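Long-range contacts in alpha-L-arabinosidase (Xanthomonas axonopodis pv. citri, PDB 6D25), which probably releases arabinofuranosyl substituents from arabinoxylans, including internally di-substituted ones, as a trimeric GH51 glycoside hydrolase: residues A[281-286]-A[477-482]; A[325-330]-A[377-382]; A[342-347]-A[392-397]; A[445-450]-A[507-512]; A[471-476]-A[488-493]. One frame throughout, in Å; residues are numbered along the deposited sequence.

Interaction 1 (A[281-286]-A[477-482]); sequences TTFDEA and AIATYN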
# COMPACT_ATOMS: atom_id res chain seq x y z
N THR A 281 36.93 13.96 17.76
CA THR A 281 38.00 14.94 17.97
C THR A 281 39.20 14.37 18.72
O THR A 281 40.28 14.88 18.55
CB THR A 281 37.54 16.15 18.78
OG1 THR A 281 37.05 15.70 20.04
CG2 THR A 281 36.47 16.96 18.07
N THR A 282 38.99 13.37 19.58
CA THR A 282 39.97 12.99 20.59
C THR A 282 40.02 11.46 20.63
O THR A 282 39.01 10.82 20.95
CB THR A 282 39.58 13.51 21.98
OG1 THR A 282 39.17 14.87 21.87
CG2 THR A 282 40.71 13.38 22.98
N PHE A 283 41.15 10.87 20.29
CA PHE A 283 41.22 9.44 20.23
C PHE A 283 42.68 8.99 20.27
O PHE A 283 43.58 9.71 19.88
CB PHE A 283 40.54 8.91 18.96
CG PHE A 283 40.94 9.57 17.66
CD1 PHE A 283 42.02 9.12 16.94
CD2 PHE A 283 40.19 10.63 17.15
CE1 PHE A 283 42.36 9.75 15.75
CE2 PHE A 283 40.53 11.25 15.96
CZ PHE A 283 41.62 10.81 15.26
N ASP A 284 42.85 7.75 20.69
CA ASP A 284 44.16 7.14 20.79
C ASP A 284 44.36 6.17 19.62
O ASP A 284 43.51 6.05 18.71
CB ASP A 284 44.33 6.46 22.15
CG ASP A 284 43.38 5.30 22.41
OD1 ASP A 284 42.69 4.82 21.47
OD2 ASP A 284 43.30 4.92 23.60
N GLU A 285 45.48 5.46 19.62
CA GLU A 285 45.84 4.64 18.48
C GLU A 285 44.86 3.47 18.35
O GLU A 285 44.60 3.04 17.23
CB GLU A 285 47.27 4.13 18.61
CG GLU A 285 47.76 3.35 17.40
CD GLU A 285 49.25 3.05 17.39
OE1 GLU A 285 49.95 3.45 18.38
OE2 GLU A 285 49.73 2.36 16.44
N ALA A 286 44.38 2.93 19.49
CA ALA A 286 43.38 1.83 19.45
C ALA A 286 42.12 2.26 18.66
O ALA A 286 41.64 1.51 17.82
CB ALA A 286 43.02 1.39 20.87
N ALA A 477 49.80 15.10 13.96
CA ALA A 477 49.17 14.15 14.90
C ALA A 477 47.95 13.50 14.23
O ALA A 477 47.28 14.14 13.42
CB ALA A 477 48.81 14.84 16.20
N ILE A 478 47.65 12.26 14.61
CA ILE A 478 46.51 11.54 14.00
C ILE A 478 45.19 12.27 14.26
O ILE A 478 44.29 12.24 13.43
CB ILE A 478 46.45 10.07 14.44
CG1 ILE A 478 46.30 9.90 15.95
CG2 ILE A 478 47.65 9.30 13.91
CD1 ILE A 478 46.16 8.45 16.39
N ALA A 479 45.03 12.87 15.44
CA ALA A 479 43.76 13.50 15.80
C ALA A 479 43.80 14.99 15.46
O ALA A 479 43.71 15.84 16.38
CB ALA A 479 43.51 13.31 17.28
N THR A 480 44.15 15.35 14.24
CA THR A 480 44.18 16.75 13.85
C THR A 480 42.97 16.96 12.94
O THR A 480 42.67 16.10 12.12
CB THR A 480 45.49 17.11 13.12
OG1 THR A 480 46.61 16.70 13.89
CG2 THR A 480 45.60 18.59 12.81
N TYR A 481 42.31 18.10 13.10
CA TYR A 481 41.18 18.45 12.27
C TYR A 481 41.24 19.96 11.98
O TYR A 481 42.01 20.67 12.56
CB TYR A 481 39.87 18.05 12.96
CG TYR A 481 39.71 18.53 14.39
CD1 TYR A 481 39.20 19.78 14.67
CD2 TYR A 481 40.01 17.71 15.46
CE1 TYR A 481 39.02 20.23 15.96
CE2 TYR A 481 39.88 18.14 16.76
CZ TYR A 481 39.34 19.39 17.01
OH TYR A 481 39.16 19.86 18.26
N ASN A 482 40.43 20.40 11.03
CA ASN A 482 40.40 21.80 10.62
C ASN A 482 39.30 22.53 11.40
O ASN A 482 38.21 21.97 11.65
CB ASN A 482 40.17 21.89 9.12
CG ASN A 482 41.36 21.40 8.32
OD1 ASN A 482 42.49 21.47 8.82
ND2 ASN A 482 41.11 20.89 7.11
O HOH W 1 42.35 16.28 19.17

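Interaction 2 (A[325-330]-A[377-382]); sequences WGTWYA and VLQAMI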
# COMPACT_ATOMS: atom_id res chain seq x y z
N TRP A 325 27.81 5.86 2.83
CA TRP A 325 29.01 5.38 3.48
C TRP A 325 29.68 6.54 4.22
O TRP A 325 29.32 7.69 3.99
CB TRP A 325 29.96 4.72 2.48
CG TRP A 325 30.55 5.67 1.48
CD1 TRP A 325 29.97 6.08 0.32
CD2 TRP A 325 31.84 6.31 1.53
NE1 TRP A 325 30.78 6.97 -0.34
CE2 TRP A 325 31.95 7.10 0.36
CE3 TRP A 325 32.90 6.31 2.45
CZ2 TRP A 325 33.08 7.88 0.10
CZ3 TRP A 325 34.02 7.05 2.16
CH2 TRP A 325 34.12 7.83 1.01
N GLY A 326 30.63 6.21 5.06
CA GLY A 326 31.38 7.18 5.85
C GLY A 326 31.30 6.93 7.34
O GLY A 326 30.68 5.98 7.79
N THR A 327 31.96 7.80 8.10
CA THR A 327 32.07 7.63 9.53
C THR A 327 30.85 8.22 10.23
O THR A 327 30.29 9.22 9.82
CB THR A 327 33.36 8.27 10.06
OG1 THR A 327 33.43 9.64 9.65
CG2 THR A 327 34.57 7.52 9.57
N TRP A 328 30.50 7.59 11.35
CA TRP A 328 29.46 8.08 12.24
C TRP A 328 29.99 8.02 13.68
O TRP A 328 30.24 6.94 14.19
CB TRP A 328 28.19 7.25 12.06
CG TRP A 328 26.93 7.87 12.60
CD1 TRP A 328 26.80 8.70 13.68
CD2 TRP A 328 25.60 7.66 12.09
NE1 TRP A 328 25.49 9.04 13.86
CE2 TRP A 328 24.72 8.41 12.91
CE3 TRP A 328 25.07 6.91 11.05
CZ2 TRP A 328 23.35 8.43 12.71
CZ3 TRP A 328 23.71 6.95 10.82
CH2 TRP A 328 22.86 7.71 11.64
N TYR A 329 30.15 9.21 14.27
CA TYR A 329 30.70 9.39 15.61
C TYR A 329 29.62 9.88 16.60
O TYR A 329 28.52 10.17 16.20
CB TYR A 329 31.84 10.43 15.56
CG TYR A 329 32.99 10.07 14.64
CD1 TYR A 329 33.71 8.90 14.84
CD2 TYR A 329 33.39 10.92 13.63
CE1 TYR A 329 34.78 8.57 14.01
CE2 TYR A 329 34.48 10.62 12.82
CZ TYR A 329 35.17 9.43 13.00
OH TYR A 329 36.26 9.12 12.22
N ALA A 330 29.99 10.02 17.87
CA ALA A 330 29.18 10.77 18.82
C ALA A 330 29.00 12.19 18.28
O ALA A 330 29.91 12.76 17.67
CB ALA A 330 29.82 10.81 20.20
N VAL A 377 27.03 17.68 8.26
CA VAL A 377 26.33 16.46 8.72
C VAL A 377 27.25 15.27 8.45
O VAL A 377 27.77 15.11 7.32
CB VAL A 377 25.00 16.29 7.97
CG1 VAL A 377 24.37 14.94 8.24
CG2 VAL A 377 24.03 17.42 8.29
N LEU A 378 27.43 14.45 9.48
CA LEU A 378 28.25 13.25 9.41
C LEU A 378 29.62 13.57 8.79
O LEU A 378 30.20 14.51 9.25
CB LEU A 378 27.45 12.15 8.69
CG LEU A 378 26.30 11.57 9.53
CD1 LEU A 378 25.43 10.64 8.71
CD2 LEU A 378 26.80 10.85 10.77
N GLN A 379 30.11 12.80 7.81
CA GLN A 379 31.51 12.94 7.33
C GLN A 379 31.55 14.00 6.23
O GLN A 379 31.80 13.68 5.06
CB GLN A 379 32.08 11.61 6.83
CG GLN A 379 33.58 11.69 6.60
CD GLN A 379 34.25 10.39 6.22
OE1 GLN A 379 33.67 9.30 6.40
NE2 GLN A 379 35.48 10.48 5.72
N ALA A 380 31.34 15.27 6.62
CA ALA A 380 31.04 16.32 5.68
C ALA A 380 32.25 16.78 4.86
O ALA A 380 33.41 16.65 5.27
CB ALA A 380 30.48 17.48 6.45
N MET A 381 31.95 17.37 3.68
CA MET A 381 32.96 18.07 2.90
C MET A 381 33.31 19.41 3.55
O MET A 381 34.45 19.88 3.49
CB MET A 381 32.48 18.38 1.48
CG MET A 381 32.12 17.21 0.62
SD MET A 381 33.39 15.91 0.55
CE MET A 381 32.77 14.79 1.76
N ILE A 382 32.32 20.04 4.11
CA ILE A 382 32.38 21.44 4.50
C ILE A 382 31.63 21.63 5.81
O ILE A 382 30.62 20.97 5.99
CB ILE A 382 31.75 22.34 3.40
CG1 ILE A 382 32.51 22.23 2.09
CG2 ILE A 382 31.62 23.79 3.86
CD1 ILE A 382 31.74 22.76 0.91

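Interaction 3 (A[342-347]-A[392-397]); sequences QQNSLR and TPTYHV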
# COMPACT_ATOMS: atom_id res chain seq x y z
N GLN A 342 29.65 16.35 13.72
CA GLN A 342 30.87 15.74 14.20
C GLN A 342 32.04 16.43 13.49
O GLN A 342 31.87 16.98 12.40
CB GLN A 342 30.84 14.23 13.95
CG GLN A 342 30.73 13.84 12.48
CD GLN A 342 30.46 12.37 12.21
OE1 GLN A 342 29.68 11.74 12.93
NE2 GLN A 342 31.06 11.83 11.17
N GLN A 343 33.22 16.38 14.10
CA GLN A 343 34.41 16.88 13.45
C GLN A 343 34.93 15.82 12.47
O GLN A 343 34.39 14.68 12.31
CB GLN A 343 35.47 17.34 14.47
CG GLN A 343 35.55 18.85 14.67
CD GLN A 343 36.06 19.59 13.45
OE1 GLN A 343 36.44 18.96 12.46
NE2 GLN A 343 36.07 20.92 13.49
N ASN A 344 35.92 16.25 11.71
CA ASN A 344 36.42 15.56 10.53
C ASN A 344 37.94 15.69 10.58
O ASN A 344 38.47 16.80 10.42
CB ASN A 344 35.77 16.20 9.31
CG ASN A 344 35.81 15.37 8.05
OD1 ASN A 344 36.92 15.02 7.56
ND2 ASN A 344 34.64 15.16 7.48
N SER A 345 38.62 14.57 10.91
CA SER A 345 40.03 14.59 11.22
C SER A 345 40.82 13.87 10.13
O SER A 345 40.28 13.35 9.16
CB SER A 345 40.27 13.94 12.57
OG SER A 345 40.14 12.53 12.46
N LEU A 346 42.14 13.82 10.33
CA LEU A 346 43.00 13.02 9.44
C LEU A 346 42.48 11.57 9.33
O LEU A 346 42.60 10.94 8.24
CB LEU A 346 44.43 13.05 9.95
CG LEU A 346 45.46 12.29 9.11
CD1 LEU A 346 45.54 12.82 7.69
CD2 LEU A 346 46.83 12.32 9.82
N ARG A 347 41.93 11.04 10.41
CA ARG A 347 41.37 9.68 10.40
C ARG A 347 40.27 9.56 9.31
O ARG A 347 40.18 8.57 8.58
CB ARG A 347 40.81 9.36 11.79
CG ARG A 347 40.29 7.93 11.94
CD ARG A 347 39.80 7.62 13.35
NE ARG A 347 38.77 8.54 13.78
CZ ARG A 347 38.27 8.57 15.04
NH1 ARG A 347 38.58 7.61 15.90
NH2 ARG A 347 37.51 9.58 15.42
N THR A 392 37.04 20.30 5.06
CA THR A 392 37.48 19.20 5.94
C THR A 392 38.61 18.40 5.28
O THR A 392 38.82 18.45 4.07
CB THR A 392 36.31 18.28 6.28
OG1 THR A 392 35.92 17.60 5.08
CG2 THR A 392 35.15 19.03 6.91
N PRO A 393 39.30 17.59 6.07
CA PRO A 393 40.25 16.65 5.51
C PRO A 393 39.62 15.75 4.44
O PRO A 393 40.27 15.43 3.45
CB PRO A 393 40.75 15.84 6.72
CG PRO A 393 40.64 16.81 7.83
CD PRO A 393 39.33 17.54 7.54
N THR A 394 38.37 15.37 4.63
CA THR A 394 37.68 14.50 3.68
C THR A 394 37.52 15.22 2.34
O THR A 394 37.72 14.61 1.30
CB THR A 394 36.33 14.05 4.25
OG1 THR A 394 36.56 13.30 5.43
CG2 THR A 394 35.52 13.23 3.26
N TYR A 395 37.15 16.49 2.35
CA TYR A 395 37.08 17.31 1.13
C TYR A 395 38.36 17.18 0.31
O TYR A 395 38.32 17.02 -0.92
CB TYR A 395 36.84 18.78 1.48
CG TYR A 395 36.85 19.73 0.32
CD1 TYR A 395 38.01 20.31 -0.16
CD2 TYR A 395 35.67 20.07 -0.33
CE1 TYR A 395 38.02 21.18 -1.24
CE2 TYR A 395 35.65 20.96 -1.39
CZ TYR A 395 36.83 21.53 -1.84
OH TYR A 395 36.78 22.42 -2.90
N HIS A 396 39.49 17.30 1.00
CA HIS A 396 40.79 17.28 0.33
C HIS A 396 41.03 15.91 -0.30
O HIS A 396 41.71 15.84 -1.33
CB HIS A 396 41.90 17.65 1.30
CG HIS A 396 41.79 19.06 1.79
ND1 HIS A 396 41.64 20.14 0.93
CD2 HIS A 396 41.78 19.58 3.04
CE1 HIS A 396 41.62 21.26 1.63
NE2 HIS A 396 41.64 20.93 2.93
N VAL A 397 40.49 14.84 0.27
CA VAL A 397 40.66 13.53 -0.38
C VAL A 397 39.81 13.46 -1.67
O VAL A 397 40.30 12.95 -2.71
CB VAL A 397 40.35 12.38 0.58
CG1 VAL A 397 40.62 11.04 -0.11
CG2 VAL A 397 41.16 12.46 1.85

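Interaction 4 (A[445-450]-A[507-512]); sequences LTNLDA and VALPAH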
# COMPACT_ATOMS: atom_id res chain seq x y z
N LEU A 445 48.45 6.10 -2.57
CA LEU A 445 48.93 5.23 -1.50
C LEU A 445 48.55 5.85 -0.14
O LEU A 445 48.70 7.09 0.04
CB LEU A 445 50.45 5.10 -1.59
CG LEU A 445 51.01 4.39 -2.83
CD1 LEU A 445 52.51 4.58 -2.89
CD2 LEU A 445 50.65 2.89 -2.84
N THR A 446 48.14 5.01 0.78
CA THR A 446 47.81 5.38 2.12
C THR A 446 48.62 4.52 3.10
O THR A 446 48.63 3.28 2.98
CB THR A 446 46.32 5.15 2.40
OG1 THR A 446 45.58 6.02 1.54
CG2 THR A 446 45.95 5.43 3.83
N ASN A 447 49.29 5.18 4.03
CA ASN A 447 49.99 4.50 5.14
C ASN A 447 49.06 4.56 6.35
O ASN A 447 48.84 5.64 6.92
CB ASN A 447 51.33 5.16 5.44
CG ASN A 447 52.18 4.43 6.48
OD1 ASN A 447 51.66 3.53 7.17
ND2 ASN A 447 53.47 4.81 6.56
N LEU A 448 48.52 3.41 6.75
CA LEU A 448 47.52 3.31 7.83
C LEU A 448 48.19 3.35 9.20
O LEU A 448 47.50 3.55 10.18
CB LEU A 448 46.75 1.99 7.70
CG LEU A 448 45.75 1.87 6.54
CD1 LEU A 448 46.44 1.61 5.21
CD2 LEU A 448 44.73 0.77 6.82
N ASP A 449 49.49 3.13 9.28
CA ASP A 449 50.18 3.04 10.57
C ASP A 449 50.19 4.44 11.21
O ASP A 449 50.59 5.42 10.58
CB ASP A 449 51.60 2.47 10.39
CG ASP A 449 52.21 1.95 11.67
OD1 ASP A 449 52.25 2.74 12.66
OD2 ASP A 449 52.65 0.75 11.68
N ALA A 450 49.80 4.51 12.48
CA ALA A 450 49.76 5.77 13.22
C ALA A 450 51.18 6.30 13.49
O ALA A 450 51.32 7.49 13.77
CB ALA A 450 49.03 5.60 14.55
N VAL A 507 58.84 5.18 -3.07
CA VAL A 507 58.11 6.17 -2.29
C VAL A 507 58.51 6.04 -0.81
O VAL A 507 58.35 4.99 -0.21
CB VAL A 507 56.60 5.97 -2.44
CG1 VAL A 507 55.82 7.09 -1.75
CG2 VAL A 507 56.16 5.86 -3.89
N ALA A 508 59.00 7.12 -0.24
CA ALA A 508 59.14 7.26 1.22
C ALA A 508 57.82 7.83 1.77
O ALA A 508 57.50 9.01 1.61
CB ALA A 508 60.34 8.13 1.55
N LEU A 509 57.03 6.93 2.34
CA LEU A 509 55.63 7.23 2.69
C LEU A 509 55.53 7.46 4.20
O LEU A 509 55.71 6.50 4.99
CB LEU A 509 54.78 6.03 2.26
CG LEU A 509 53.28 6.25 2.32
CD1 LEU A 509 52.86 7.43 1.46
CD2 LEU A 509 52.53 4.99 1.89
N PRO A 510 55.29 8.69 4.63
CA PRO A 510 55.23 8.93 6.08
C PRO A 510 54.05 8.20 6.74
O PRO A 510 53.06 7.82 6.08
CB PRO A 510 55.05 10.46 6.24
CG PRO A 510 55.56 11.02 4.92
CD PRO A 510 55.14 9.96 3.91
N ALA A 511 54.19 8.02 8.05
CA ALA A 511 53.08 7.48 8.89
C ALA A 511 51.81 8.29 8.65
O ALA A 511 51.89 9.48 8.36
CB ALA A 511 53.50 7.50 10.34
N HIS A 512 50.65 7.65 8.78
CA HIS A 512 49.35 8.30 8.78
C HIS A 512 49.24 9.36 7.65
O HIS A 512 48.95 10.53 7.91
CB HIS A 512 49.01 8.86 10.16
CG HIS A 512 49.95 9.90 10.72
ND1 HIS A 512 50.76 9.62 11.80
CD2 HIS A 512 50.12 11.21 10.44
CE1 HIS A 512 51.42 10.72 12.15
NE2 HIS A 512 51.07 11.70 11.33

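Interaction 5 (A[471-476]-A[488-493]); sequences QILTAP and QAVAPV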
# COMPACT_ATOMS: atom_id res chain seq x y z
N GLN A 471 51.14 14.94 -4.38
CA GLN A 471 50.67 15.66 -3.23
C GLN A 471 50.51 14.70 -2.05
O GLN A 471 50.27 13.52 -2.23
CB GLN A 471 49.31 16.29 -3.56
CG GLN A 471 49.37 17.36 -4.63
CD GLN A 471 49.71 18.73 -4.08
OE1 GLN A 471 48.98 19.33 -3.26
NE2 GLN A 471 50.82 19.26 -4.55
N ILE A 472 50.66 15.25 -0.85
CA ILE A 472 50.54 14.49 0.40
C ILE A 472 49.55 15.19 1.30
O ILE A 472 49.59 16.40 1.46
CB ILE A 472 51.89 14.27 1.11
CG1 ILE A 472 51.69 13.43 2.38
CG2 ILE A 472 52.63 15.59 1.39
CD1 ILE A 472 52.99 12.85 2.95
N LEU A 473 48.66 14.39 1.87
CA LEU A 473 47.77 14.81 2.92
C LEU A 473 48.15 14.07 4.21
O LEU A 473 48.06 12.83 4.27
CB LEU A 473 46.34 14.51 2.51
CG LEU A 473 45.25 15.08 3.42
CD1 LEU A 473 45.30 16.63 3.40
CD2 LEU A 473 43.88 14.62 2.93
N THR A 474 48.59 14.84 5.19
CA THR A 474 49.01 14.33 6.48
C THR A 474 48.88 15.49 7.49
O THR A 474 48.39 16.59 7.15
CB THR A 474 50.41 13.69 6.43
OG1 THR A 474 50.66 12.97 7.64
CG2 THR A 474 51.52 14.69 6.22
N ALA A 475 49.31 15.22 8.69
CA ALA A 475 49.33 16.20 9.76
C ALA A 475 50.31 15.69 10.82
O ALA A 475 50.64 14.50 10.81
CB ALA A 475 47.95 16.44 10.34
N PRO A 476 50.74 16.55 11.74
CA PRO A 476 51.69 16.12 12.76
C PRO A 476 51.10 15.06 13.71
O PRO A 476 51.82 14.15 14.10
CB PRO A 476 52.07 17.42 13.51
CG PRO A 476 51.58 18.54 12.61
CD PRO A 476 50.40 17.97 11.85
N GLN A 488 43.61 25.28 7.79
CA GLN A 488 44.47 24.42 6.95
C GLN A 488 45.40 23.61 7.85
O GLN A 488 46.50 23.27 7.44
CB GLN A 488 45.27 25.24 5.93
CG GLN A 488 44.36 25.97 4.93
CD GLN A 488 45.03 26.25 3.61
OE1 GLN A 488 45.99 27.00 3.57
NE2 GLN A 488 44.59 25.61 2.53
N ALA A 489 44.95 23.19 9.00
CA ALA A 489 45.76 22.30 9.85
C ALA A 489 45.99 20.98 9.10
O ALA A 489 47.01 20.35 9.32
CB ALA A 489 45.07 22.04 11.19
N VAL A 490 45.01 20.53 8.30
CA VAL A 490 45.13 19.29 7.52
C VAL A 490 44.81 19.66 6.08
O VAL A 490 43.66 19.92 5.76
CB VAL A 490 44.19 18.18 8.01
CG1 VAL A 490 44.46 16.86 7.30
CG2 VAL A 490 44.31 17.96 9.51
N ALA A 491 45.85 19.73 5.22
CA ALA A 491 45.61 20.17 3.83
C ALA A 491 46.77 19.71 2.96
O ALA A 491 47.88 19.61 3.45
CB ALA A 491 45.45 21.68 3.76
N PRO A 492 46.48 19.47 1.67
CA PRO A 492 47.46 18.82 0.85
C PRO A 492 48.57 19.80 0.46
O PRO A 492 48.30 20.96 0.26
CB PRO A 492 46.68 18.29 -0.37
CG PRO A 492 45.44 19.12 -0.41
CD PRO A 492 45.21 19.62 1.00
N VAL A 493 49.79 19.29 0.36
CA VAL A 493 50.94 20.06 -0.08
C VAL A 493 51.76 19.20 -1.04
O VAL A 493 51.54 17.96 -1.13
CB VAL A 493 51.80 20.50 1.13
CG1 VAL A 493 51.03 21.41 2.06
CG2 VAL A 493 52.43 19.29 1.86
O HOH W 2 49.62 17.53 4.10
O HOH W 3 48.52 19.22 6.56

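Interaction 1 (A[281-286]-A[477-482])
F283 sets its ring over A479, with I478 beside it, where the (beta/alpha)8 barrel meets the C-terminal beta-sandwich, the two-domain build of GH51 arabinofuranosidases. On the barrel side, 281-286 leads into helix 285-312; facing it in nearly opposite direction is 477-482, a loop following sandwich strand 468-473. The tight part is a CH-pi contact. The methyl of A479 lies over one face of the phenyl ring, its CB 3.9 Å from the F283 centroid and displaced toward the rim. At the far end of the ring, F283 CZ also comes within 3.5 Å of A479 CA. I478 CG1 lies 3.9 Å from F283 CE1, and W288 touches both side chains. With chi1 at 49°, F283 CG lies between its own backbone N and carbonyl carbon, which turns the ring toward the 477-482 loop. R347 adds a cation-pi contact to the same ring. A second apolar contact sets T281 obliquely against the Y481 ring, CB to CE2 3.7 Å.

The solvent side is different. T282, exposed, shares a hydroxyl hydrogen bond with T281, and D284, also exposed, points away and caps A287 N at the start of the helix. No direct hydrogen bond crosses between the segments; one water does the joining, donating to T281 O at 2.6 Å and to A479 O at 3.1 Å.

Interaction 2 (A[325-330]-A[377-382])
At the C-terminal rim of the (beta/alpha)8 barrel, the end where active sites of this fold lie, T327 and W328 meet Q379 and L378. Segment 325-330 leaves barrel strand 319-325, turning a corner at G326; segment 377-382 belongs to the loop that follows the neighbouring strand 366-371. Q379 sits at the centre of an inverse gamma turn and sends its side chain straight across: CG is anti to the backbone N (chi1 -169°) and the chain stays extended beyond it. Its carbonyl OE1 receives T327 N at 2.8 Å, a fairly straight bond with the donor tilted only modestly from the amide plane. The same OE1 lies 3.2 Å from G326 CA; a CB at G326 would crowd both OE1 and the preceding carbonyl O. The other end of the amide is also held, NE2 bonding to T394 OG1, so the flat group is fixed at both its oxygen and its nitrogen. The T327 hydroxyl crosses this amide obliquely, OG1 to Q379 OE1 3.3 Å, but is hydrogen-bonded to D348.

Next to this polar link comes an apolar one. One branch of L378 stands over a face of the W328 indole, and the indole also makes edge-to-face ring pairs with Y268 and W274. A bound glycerol lies about 4 Å from the L378 side chain, consistent with a pocket at this rim. L378 CD2 lies 3.5 Å from the centroid of the five-membered ring of W328, almost on the ring normal, with W328 CG its nearest atom.

Interaction 3 (A[342-347]-A[392-397])
N344 reaches from just before one barrel helix into the amino end of another, packing two helix N-termini of the (beta/alpha)8 domain together: helix 346-361, weakly capped by S345, and helix 393-400, capped by T392. Its side chain leaves with CG anti to the backbone N (chi1 -161°) and crosses T392 and T394 at about a right angle. CB comes first, lying 3.7 Å from T392 CB. CG is closer still to that T392 atom, at 3.4 Å. At the tip, OD1 is gripped twice by T394. The T394 hydroxyl donates at 2.8 Å in the carbonyl plane, on a lone pair of N344 OD1, while T394 N approaches the same oxygen from above that plane, a longer bond of 3.3 Å. Taking a bond from the first turn of a helix, near the positive end of its dipole, probably polarises this carbonyl further. ND2 of N344 lies 3.4 Å from T394 OG1 and 3.7 Å from T392 OG1.

P393 lies against the backbone, its CB 3.5 Å from S345 O. N344 N is bonded to Q343 OE1, on a lone pair of that amide oxygen, and the sandwich loop joins in through a backbone bond between L346 and T480. The T392 hydroxyl, besides bonding to A380 O, caps its own helix by accepting from Y395 N at 3.2 Å, with an almost straight N-H...O angle of 166°.

Interaction 4 (A[445-450]-A[507-512])
N447 ND2 is gripped by carbonyl oxygens from three residues, two of them across the contact: L509 O at 3.2 Å, P510 O through a weak bond, and A452 O beyond the turn. The site lies in the C-terminal beta-sandwich, where strand 441-447 and strand 504-509 both run out into turns. The two strands do not pair; their short axes pass 8.9 Å apart at 39°, so no strand-to-strand backbone bonds link them, and side chains and the turns do so instead. L509 O lies close to the amide plane of N447, although the N-H reaches it from above the carbonyl plane of L509. The other end of the amide closes an Asx turn, N447 OD1 accepting from D449 N at 3.1 Å, so both tips of this buried group are engaged and its rotation is fixed.

Back along the strands the contact is apolar. L445 and V507 reach toward each other tip to tip, CD1 to CG2 4.0 Å, and one branch of L509 packs against N447 CB at 3.8 Å. Toward the turn H512 takes over, its backbone at left-handed angles. H512 N bonds to D449 O at 2.9 Å, nearly in line with that carbonyl but bent at the hydrogen (132°). W288 and L346 pack against the H512 side chain. Both ring nitrogens face carbonyls, NE2 bonding to A475 O, so the imidazole may be doubly protonated. Its ND1 donates to A450 O, 3.0 Å away and almost in the H512 ring plane.

Interaction 5 (A[471-476]-A[488-493])
I472 and V493 form an antiparallel hydrogen-bonded pair in strand 468-473 of the C-terminal beta-sandwich, I472 N to V493 O 2.9 Å and V493 N to I472 O 3.1 Å. Beyond this pair direct backbone bonds give way to waters between T474 and A491. One water accepts from T474 N and lies within bonding distance of the carbonyls of I472 and A491; a second accepts from A491 N and lies within bonding distance of T474 O.

Side chains meet on both sides of the pair. I472 and V493 share a sheet face, their CG2 methyls meeting obliquely at 3.7 Å. On the other side L473, its CG anti to the backbone N (chi1 -171°), reaches over the incoming chain: CD1 lies 3.4 Å from A491 C and 3.8 Å from P492 CD, and V490 CG1 touches the same methyl. Helix 393-400 covers this side, with V397 against L473, P393 against V490 and H396 against P492, so L473, V490 and P492 pack on a helix of the barrel domain. Farther along, A475 CB meets V490 CG2 at 4.0 Å.

On the solvent side V493 is exposed yet broadly covered by 471-476, and Q471 is partly exposed; the Q471 chain, bent at chi2 (-85°), folds its amide back along the V493 backbone, which brings Q471 OE1 to 3.6 Å from V493 C.

In the fold
Interactions 2 and 3 lie buried in the barrel domain and share the loops around its last two strands; amides of Q379 and N344 make the polar links, with a CH-pi contact added in interaction 2. Interactions 4, buried, and 5, partly buried, reach the same sheet of the C-terminal beta-sandwich, one by side-chain and turn bonds between strands not paired with each other, the other by a single antiparallel bridge. They join where H512 bonds to T474 and A475. Interaction 1 is the surface contact between the domains, with no direct hydrogen bond between its own segments. Its loop 477-482 touches interactions 3, 4 and 5, whereas interaction 2 stays about 6 Å away, nearest atoms.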